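Local coordinates for RND efflux system, outer membrane lipoprotein, NodT family (Burkholderia mallei, PDB 6U94), which probably serves as the outer-membrane channel component of an RND-type efflux system, carrying substrates out of the cell, at residues 75-87 / 162-176. Residues are numbered along the deposited sequence; the frame is centred on the assembly and turned at random.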
ATOM      1  N   ALA A  75      18.414  10.519   1.672  1.00 84.19           N
ATOM      2  CA  ALA A  75      16.986  10.245   1.564  1.00 78.59           C
ATOM      3  C   ALA A  75      16.725   8.748   1.459  1.00 79.67           C
ATOM      4  O   ALA A  75      15.790   8.226   2.078  1.00 80.25           O
ATOM      5  CB  ALA A  75      16.396  10.978   0.360  1.00 74.10           C
ATOM      6  N   THR A  76      17.555   8.041   0.686  1.00 78.97           N
ATOM      7  CA  THR A  76      17.459   6.586   0.619  1.00 80.49           C
ATOM      8  C   THR A  76      17.671   5.953   1.991  1.00 83.60           C
ATOM      9  O   THR A  76      16.972   5.000   2.359  1.00 80.59           O
ATOM     10  CB  THR A  76      18.472   6.050  -0.396  1.00 81.86           C
ATOM     11  OG1 THR A  76      17.976   6.268  -1.724  1.00 78.43           O
ATOM     12  CG2 THR A  76      18.730   4.561  -0.189  1.00 83.49           C
ATOM     13  N   LEU A  77      18.617   6.484   2.773  1.00 82.43           N
ATOM     14  CA  LEU A  77      18.846   5.962   4.118  1.00 78.18           C
ATOM     15  C   LEU A  77      17.691   6.292   5.059  1.00 78.64           C
ATOM     16  O   LEU A  77      17.419   5.530   5.993  1.00 74.16           O
ATOM     17  CB  LEU A  77      20.155   6.514   4.682  1.00 76.83           C
ATOM     18  CG  LEU A  77      21.473   6.053   4.052  1.00 78.03           C
ATOM     19  CD1 LEU A  77      22.623   6.854   4.636  1.00 73.73           C
ATOM     20  CD2 LEU A  77      21.693   4.561   4.272  1.00 71.95           C
ATOM     21  N   ASP A  78      17.014   7.422   4.841  1.00 78.38           N
ATOM     22  CA  ASP A  78      15.902   7.800   5.706  1.00 77.52           C
ATOM     23  C   ASP A  78      14.671   6.943   5.432  1.00 77.09           C
ATOM     24  O   ASP A  78      13.974   6.529   6.366  1.00 73.46           O
ATOM     25  CB  ASP A  78      15.574   9.282   5.525  1.00 80.76           C
ATOM     26  CG  ASP A  78      16.651  10.192   6.090  1.00 91.41           C
ATOM     27  OD1 ASP A  78      17.587   9.681   6.743  1.00 97.50           O
ATOM     28  OD2 ASP A  78      16.561  11.419   5.882  1.00 94.22           O
ATOM     29  N   ILE A  79      14.389   6.676   4.156  1.00 77.93           N
ATOM     30  CA  ILE A  79      13.285   5.793   3.802  1.00 73.69           C
ATOM     31  C   ILE A  79      13.529   4.397   4.356  1.00 76.45           C
ATOM     32  O   ILE A  79      12.606   3.728   4.834  1.00 81.28           O
ATOM     33  CB  ILE A  79      13.095   5.778   2.274  1.00 73.86           C
ATOM     34  CG1 ILE A  79      12.708   7.170   1.776  1.00 77.34           C
ATOM     35  CG2 ILE A  79      12.052   4.751   1.869  1.00 72.12           C
ATOM     36  CD1 ILE A  79      12.897   7.360   0.286  1.00 75.80           C
ATOM     37  N   ASP A  80      14.781   3.939   4.310  1.00 82.61           N
ATOM     38  CA  ASP A  80      15.113   2.631   4.861  1.00 87.40           C
ATOM     39  C   ASP A  80      14.893   2.597   6.367  1.00 85.93           C
ATOM     40  O   ASP A  80      14.347   1.622   6.900  1.00 81.68           O
ATOM     41  CB  ASP A  80      16.561   2.277   4.523  1.00 94.69           C
ATOM     42  CG  ASP A  80      16.700   0.887   3.942  1.00 99.60           C
ATOM     43  OD1 ASP A  80      16.609   0.749   2.702  1.00101.01           O
ATOM     44  OD2 ASP A  80      16.903  -0.066   4.723  1.00103.70           O
ATOM     45  N   GLU A  81      15.314   3.649   7.073  1.00 84.38           N
ATOM     46  CA  GLU A  81      15.137   3.685   8.522  1.00 85.67           C
ATOM     47  C   GLU A  81      13.664   3.779   8.898  1.00 81.19           C
ATOM     48  O   GLU A  81      13.219   3.124   9.848  1.00 81.69           O
ATOM     49  CB  GLU A  81      15.915   4.856   9.120  1.00 86.65           C
ATOM     50  CG  GLU A  81      15.683   5.052  10.612  1.00 91.76           C
ATOM     51  CD  GLU A  81      16.397   6.272  11.166  1.00101.72           C
ATOM     52  OE1 GLU A  81      17.094   6.966  10.390  1.00103.16           O
ATOM     53  OE2 GLU A  81      16.261   6.537  12.379  1.00105.49           O
ATOM     54  N   ALA A  82      12.896   4.593   8.170  1.00 77.67           N
ATOM     55  CA  ALA A  82      11.486   4.778   8.495  1.00 74.82           C
ATOM     56  C   ALA A  82      10.706   3.484   8.305  1.00 72.91           C
ATOM     57  O   ALA A  82       9.900   3.105   9.161  1.00 73.51           O
ATOM     58  CB  ALA A  82      10.893   5.898   7.638  1.00 71.24           C
ATOM     59  N   ARG A  83      10.936   2.793   7.185  1.00 72.77           N
ATOM     60  CA  ARG A  83      10.243   1.534   6.934  1.00 72.20           C
ATOM     61  C   ARG A  83      10.540   0.511   8.023  1.00 76.33           C
ATOM     62  O   ARG A  83       9.648  -0.231   8.449  1.00 78.46           O
ATOM     63  CB  ARG A  83      10.635   0.988   5.562  1.00 70.41           C
ATOM     64  CG  ARG A  83      10.037   1.760   4.400  1.00 70.24           C
ATOM     65  CD  ARG A  83      10.722   1.414   3.090  1.00 73.02           C
ATOM     66  NE  ARG A  83      10.750  -0.025   2.844  1.00 71.84           N
ATOM     67  CZ  ARG A  83       9.743  -0.710   2.313  1.00 70.46           C
ATOM     68  NH1 ARG A  83       8.621  -0.087   1.979  1.00 64.88           N
ATOM     69  NH2 ARG A  83       9.858  -2.018   2.122  1.00 73.23           N
ATOM     70  N   ALA A  84      11.790   0.464   8.491  1.00 75.59           N
ATOM     71  CA  ALA A  84      12.138  -0.455   9.568  1.00 74.57           C
ATOM     72  C   ALA A  84      11.445  -0.082  10.871  1.00 78.82           C
ATOM     73  O   ALA A  84      11.196  -0.954  11.711  1.00 81.41           O
ATOM     74  CB  ALA A  84      13.655  -0.487   9.768  1.00 73.31           C
ATOM     75  N   LEU A  85      11.116   1.199  11.053  1.00 76.56           N
ATOM     76  CA  LEU A  85      10.488   1.619  12.299  1.00 77.84           C
ATOM     77  C   LEU A  85       9.037   1.162  12.381  1.00 76.22           C
ATOM     78  O   LEU A  85       8.585   0.710  13.438  1.00 79.69           O
ATOM     79  CB  LEU A  85      10.577   3.136  12.453  1.00 78.20           C
ATOM     80  CG  LEU A  85      11.904   3.676  12.993  1.00 87.70           C
ATOM     81  CD1 LEU A  85      11.838   5.183  13.192  1.00 91.76           C
ATOM     82  CD2 LEU A  85      12.273   2.976  14.292  1.00 89.72           C
ATOM     83  N   TYR A  86       8.289   1.262  11.280  1.00 73.43           N
ATOM     84  CA  TYR A  86       6.846   1.078  11.339  1.00 74.61           C
ATOM     85  C   TYR A  86       6.279   0.057  10.362  1.00 73.02           C
ATOM     86  O   TYR A  86       5.093  -0.263  10.478  1.00 74.35           O
ATOM     87  CB  TYR A  86       6.130   2.418  11.100  1.00 72.80           C
ATOM     88  CG  TYR A  86       5.794   2.667   9.648  1.00 72.30           C
ATOM     89  CD1 TYR A  86       6.775   3.055   8.744  1.00 73.09           C
ATOM     90  CD2 TYR A  86       4.495   2.506   9.178  1.00 69.38           C
ATOM     91  CE1 TYR A  86       6.472   3.277   7.412  1.00 70.80           C
ATOM     92  CE2 TYR A  86       4.182   2.723   7.850  1.00 68.78           C
ATOM     93  CZ  TYR A  86       5.175   3.110   6.970  1.00 71.02           C
ATOM     94  OH  TYR A  86       4.873   3.332   5.644  1.00 68.28           O
ATOM     95  N   ARG A  87       7.057  -0.459   9.413  1.00 75.45           N
ATOM     96  CA  ARG A  87       6.442  -1.230   8.339  1.00 75.76           C
ATOM     97  C   ARG A  87       7.010  -2.637   8.186  1.00 78.44           C
ATOM     98  O   ARG A  87       6.244  -3.598   8.062  1.00 78.87           O
ATOM     99  CB  ARG A  87       6.574  -0.475   7.015  1.00 77.34           C
ATOM    100  CG  ARG A  87       5.678  -1.022   5.917  1.00 75.09           C
ATOM    101  CD  ARG A  87       5.580  -0.051   4.758  1.00 76.04           C
ATOM    102  NE  ARG A  87       4.620  -0.493   3.752  1.00 77.29           N
ATOM    103  CZ  ARG A  87       4.419   0.121   2.590  1.00 78.54           C
ATOM    104  NH1 ARG A  87       5.115   1.209   2.278  1.00 74.64           N
ATOM    105  NH2 ARG A  87       3.521  -0.354   1.735  1.00 76.08           N
ATOM    106  N   VAL A 162      13.656   7.652  -6.431  1.00 66.78           N
ATOM    107  CA  VAL A 162      13.735   7.998  -5.015  1.00 65.50           C
ATOM    108  C   VAL A 162      12.609   8.953  -4.632  1.00 66.59           C
ATOM    109  O   VAL A 162      12.035   8.847  -3.541  1.00 64.91           O
ATOM    110  CB  VAL A 162      15.119   8.584  -4.680  1.00 66.08           C
ATOM    111  CG1 VAL A 162      15.204   8.950  -3.199  1.00 65.13           C
ATOM    112  CG2 VAL A 162      16.218   7.595  -5.056  1.00 58.05           C
ATOM    113  N   HIS A 163      12.281   9.901  -5.515  1.00 65.29           N
ATOM    114  CA  HIS A 163      11.147  10.789  -5.267  1.00 66.31           C
ATOM    115  C   HIS A 163       9.842  10.006  -5.158  1.00 66.68           C
ATOM    116  O   HIS A 163       9.019  10.269  -4.272  1.00 62.61           O
ATOM    117  CB  HIS A 163      11.042  11.832  -6.380  1.00 69.46           C
ATOM    118  CG  HIS A 163      12.064  12.922  -6.294  1.00 78.24           C
ATOM    119  ND1 HIS A 163      13.022  12.970  -5.303  1.00 80.11           N
ATOM    120  CD2 HIS A 163      12.271  14.011  -7.072  1.00 77.90           C
ATOM    121  CE1 HIS A 163      13.777  14.040  -5.476  1.00 83.37           C
ATOM    122  NE2 HIS A 163      13.342  14.688  -6.542  1.00 84.27           N
ATOM    123  N   ILE A 164       9.636   9.041  -6.056  1.00 64.06           N
ATOM    124  CA  ILE A 164       8.418   8.239  -6.026  1.00 62.91           C
ATOM    125  C   ILE A 164       8.329   7.460  -4.719  1.00 64.32           C
ATOM    126  O   ILE A 164       7.277   7.422  -4.069  1.00 65.27           O
ATOM    127  CB  ILE A 164       8.367   7.311  -7.253  1.00 62.16           C
ATOM    128  CG1 ILE A 164       8.006   8.103  -8.510  1.00 60.38           C
ATOM    129  CG2 ILE A 164       7.389   6.183  -7.034  1.00 58.26           C
ATOM    130  CD1 ILE A 164       7.871   7.243  -9.750  1.00 58.98           C
ATOM    131  N   SER A 165       9.439   6.839  -4.308  1.00 66.65           N
ATOM    132  CA  SER A 165       9.456   6.112  -3.042  1.00 65.81           C
ATOM    133  C   SER A 165       9.179   7.043  -1.870  1.00 69.02           C
ATOM    134  O   SER A 165       8.385   6.716  -0.978  1.00 71.61           O
ATOM    135  CB  SER A 165      10.803   5.412  -2.848  1.00 67.19           C
ATOM    136  OG  SER A 165      11.102   4.543  -3.925  1.00 68.46           O
ATOM    137  N   LEU A 166       9.818   8.214  -1.861  1.00 69.42           N
ATOM    138  CA  LEU A 166       9.665   9.137  -0.743  1.00 69.13           C
ATOM    139  C   LEU A 166       8.234   9.654  -0.650  1.00 67.01           C
ATOM    140  O   LEU A 166       7.646   9.682   0.437  1.00 66.42           O
ATOM    141  CB  LEU A 166      10.651  10.296  -0.886  1.00 66.30           C
ATOM    142  CG  LEU A 166      10.718  11.304   0.260  1.00 65.31           C
ATOM    143  CD1 LEU A 166      11.064  10.611   1.565  1.00 60.89           C
ATOM    144  CD2 LEU A 166      11.748  12.388  -0.058  1.00 67.44           C
ATOM    145  N   VAL A 167       7.661  10.073  -1.781  1.00 65.97           N
ATOM    146  CA  VAL A 167       6.280  10.553  -1.794  1.00 65.82           C
ATOM    147  C   VAL A 167       5.342   9.471  -1.280  1.00 66.01           C
ATOM    148  O   VAL A 167       4.467   9.725  -0.445  1.00 66.56           O
ATOM    149  CB  VAL A 167       5.885  11.014  -3.209  1.00 65.71           C
ATOM    150  CG1 VAL A 167       4.374  11.154  -3.328  1.00 60.70           C
ATOM    151  CG2 VAL A 167       6.573  12.327  -3.554  1.00 68.13           C
ATOM    152  N   ALA A 168       5.520   8.243  -1.767  1.00 63.65           N
ATOM    153  CA  ALA A 168       4.627   7.157  -1.389  1.00 60.02           C
ATOM    154  C   ALA A 168       4.815   6.759   0.069  1.00 66.42           C
ATOM    155  O   ALA A 168       3.837   6.477   0.772  1.00 70.54           O
ATOM    156  CB  ALA A 168       4.853   5.959  -2.302  1.00 54.53           C
ATOM    157  N   GLU A 169       6.063   6.727   0.542  1.00 67.67           N
ATOM    158  CA  GLU A 169       6.314   6.296   1.911  1.00 67.01           C
ATOM    159  C   GLU A 169       5.792   7.307   2.923  1.00 68.36           C
ATOM    160  O   GLU A 169       5.351   6.922   4.011  1.00 68.39           O
ATOM    161  CB  GLU A 169       7.807   6.050   2.124  1.00 68.82           C
ATOM    162  CG  GLU A 169       8.109   5.092   3.266  1.00 72.47           C
ATOM    163  CD  GLU A 169       7.564   3.695   3.014  1.00 71.32           C
ATOM    164  OE1 GLU A 169       7.908   3.094   1.975  1.00 71.21           O
ATOM    165  OE2 GLU A 169       6.784   3.198   3.853  1.00 74.39           O
ATOM    166  N   VAL A 170       5.830   8.599   2.588  1.00 69.59           N
ATOM    167  CA  VAL A 170       5.226   9.605   3.457  1.00 68.90           C
ATOM    168  C   VAL A 170       3.718   9.403   3.531  1.00 66.38           C
ATOM    169  O   VAL A 170       3.113   9.514   4.606  1.00 67.25           O
ATOM    170  CB  VAL A 170       5.582  11.021   2.969  1.00 66.97           C
ATOM    171  CG1 VAL A 170       4.786  12.066   3.736  1.00 65.19           C
ATOM    172  CG2 VAL A 170       7.078  11.276   3.113  1.00 73.20           C
ATOM    173  N   ALA A 171       3.090   9.092   2.395  1.00 62.41           N
ATOM    174  CA  ALA A 171       1.641   8.917   2.369  1.00 65.13           C
ATOM    175  C   ALA A 171       1.224   7.673   3.143  1.00 67.99           C
ATOM    176  O   ALA A 171       0.283   7.715   3.943  1.00 69.48           O
ATOM    177  CB  ALA A 171       1.143   8.844   0.925  1.00 62.51           C
ATOM    178  N   ASN A 172       1.915   6.553   2.918  1.00 65.31           N
ATOM    179  CA  ASN A 172       1.552   5.324   3.612  1.00 64.01           C
ATOM    180  C   ASN A 172       1.797   5.428   5.111  1.00 66.51           C
ATOM    181  O   ASN A 172       1.106   4.770   5.896  1.00 69.21           O
ATOM    182  CB  ASN A 172       2.323   4.138   3.036  1.00 66.45           C
ATOM    183  CG  ASN A 172       1.841   2.807   3.586  1.00 65.83           C
ATOM    184  OD1 ASN A 172       0.792   2.303   3.183  1.00 68.81           O
ATOM    185  ND2 ASN A 172       2.605   2.229   4.506  1.00 61.84           N
ATOM    186  N   THR A 173       2.768   6.244   5.526  1.00 60.88           N
ATOM    187  CA  THR A 173       3.051   6.392   6.950  1.00 66.99           C
ATOM    188  C   THR A 173       2.013   7.270   7.641  1.00 67.54           C
ATOM    189  O   THR A 173       1.593   6.969   8.764  1.00 68.92           O
ATOM    190  CB  THR A 173       4.455   6.964   7.149  1.00 67.51           C
ATOM    191  OG1 THR A 173       5.406   6.099   6.524  1.00 69.18           O
ATOM    192  CG2 THR A 173       4.789   7.071   8.625  1.00 68.67           C
ATOM    193  N   TYR A 174       1.595   8.359   6.992  1.00 68.15           N
ATOM    194  CA  TYR A 174       0.573   9.218   7.582  1.00 70.71           C
ATOM    195  C   TYR A 174      -0.789   8.536   7.572  1.00 72.82           C
ATOM    196  O   TYR A 174      -1.573   8.688   8.517  1.00 73.00           O
ATOM    197  CB  TYR A 174       0.515  10.552   6.838  1.00 71.52           C
ATOM    198  CG  TYR A 174      -0.546  11.505   7.347  1.00 73.30           C
ATOM    199  CD1 TYR A 174      -0.427  12.109   8.591  1.00 73.54           C
ATOM    200  CD2 TYR A 174      -1.660  11.813   6.574  1.00 74.91           C
ATOM    201  CE1 TYR A 174      -1.391  12.987   9.057  1.00 76.16           C
ATOM    202  CE2 TYR A 174      -2.630  12.688   7.031  1.00 73.91           C
ATOM    203  CZ  TYR A 174      -2.491  13.272   8.272  1.00 76.60           C
ATOM    204  OH  TYR A 174      -3.455  14.143   8.727  1.00 79.17           O
ATOM    205  N   LEU A 175      -1.088   7.777   6.515  1.00 70.68           N
ATOM    206  CA  LEU A 175      -2.321   6.997   6.496  1.00 71.21           C
ATOM    207  C   LEU A 175      -2.296   5.920   7.572  1.00 70.77           C
ATOM    208  O   LEU A 175      -3.284   5.719   8.287  1.00 75.18           O
ATOM    209  CB  LEU A 175      -2.534   6.382   5.114  1.00 71.54           C
ATOM    210  CG  LEU A 175      -2.935   7.382   4.027  1.00 76.08           C
ATOM    211  CD1 LEU A 175      -3.070   6.704   2.674  1.00 73.95           C
ATOM    212  CD2 LEU A 175      -4.228   8.083   4.410  1.00 79.16           C
ATOM    213  N   THR A 176      -1.166   5.219   7.706  1.00 67.66           N
ATOM    214  CA  THR A 176      -1.021   4.240   8.779  1.00 66.75           C
ATOM    215  C   THR A 176      -1.175   4.897  10.146  1.00 69.91           C
ATOM    216  O   THR A 176      -1.741   4.300  11.069  1.00 71.53           O
ATOM    217  CB  THR A 176       0.329   3.529   8.667  1.00 63.59           C
ATOM    218  OG1 THR A 176       0.368   2.758   7.458  1.00 61.66           O
ATOM    219  CG2 THR A 176       0.564   2.607   9.855  1.00 63.87           C
TER
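Glu169 draws three side chains of 75-87 onto its carboxylate. Glu169 OE2 accepts from Tyr86 OH at 2.6 Å, nearly along its own C-O axis, and from Arg87 NH1 at 3.0 Å, from the syn side but tilted out of the carboxylate plane. Glu169 OE1 takes the longer salt bridge, 3.3 Å from Arg83 NH1; OE1 lies in the Arg83 guanidinium plane, which stands 77° from the carboxylate plane. Arg83 also donates through NH2 to the carbonyls of Ala126 and Val128. Two arginines beside this buried carboxylate would be expected to favour its charged form.

Tyr86 OH is also an acceptor, from Asn172 ND2 at 2.8 Å, while Asn172 OD1 is hydrogen-bonded with Thr446 OG1 on helix 421-454. The same ND2 lies 3.3 Å above the Arg87 guanidinium plane, over its centre. The Tyr86 ring is sandwiched between Arg87 CB and Thr173 CG2, the latter a CH-pi contact 4.2 Å from the centroid.

Long helices like 156-203 build the trimeric helical barrel of outer membrane factors, probably here too; helix 72-86 packs beside it, the segment axes approaching to 10.4 Å and crossing at 31°. Knobs-into-holes packing is met twice: Tyr86 enters the hole of Glu169, Asn172, Thr173 and Thr176, and Ile79 that of Val162, Ser165, Leu166 and Glu169. With Ile79 CG1 anti to the carbonyl carbon (chi1 -63°), CD1 reaches the Leu166 backbone and Ile79 CG1 meets Leu166 CD1 at 3.8 Å. Beyond it, Ala75 and Thr76 rest against the methyls of Val162.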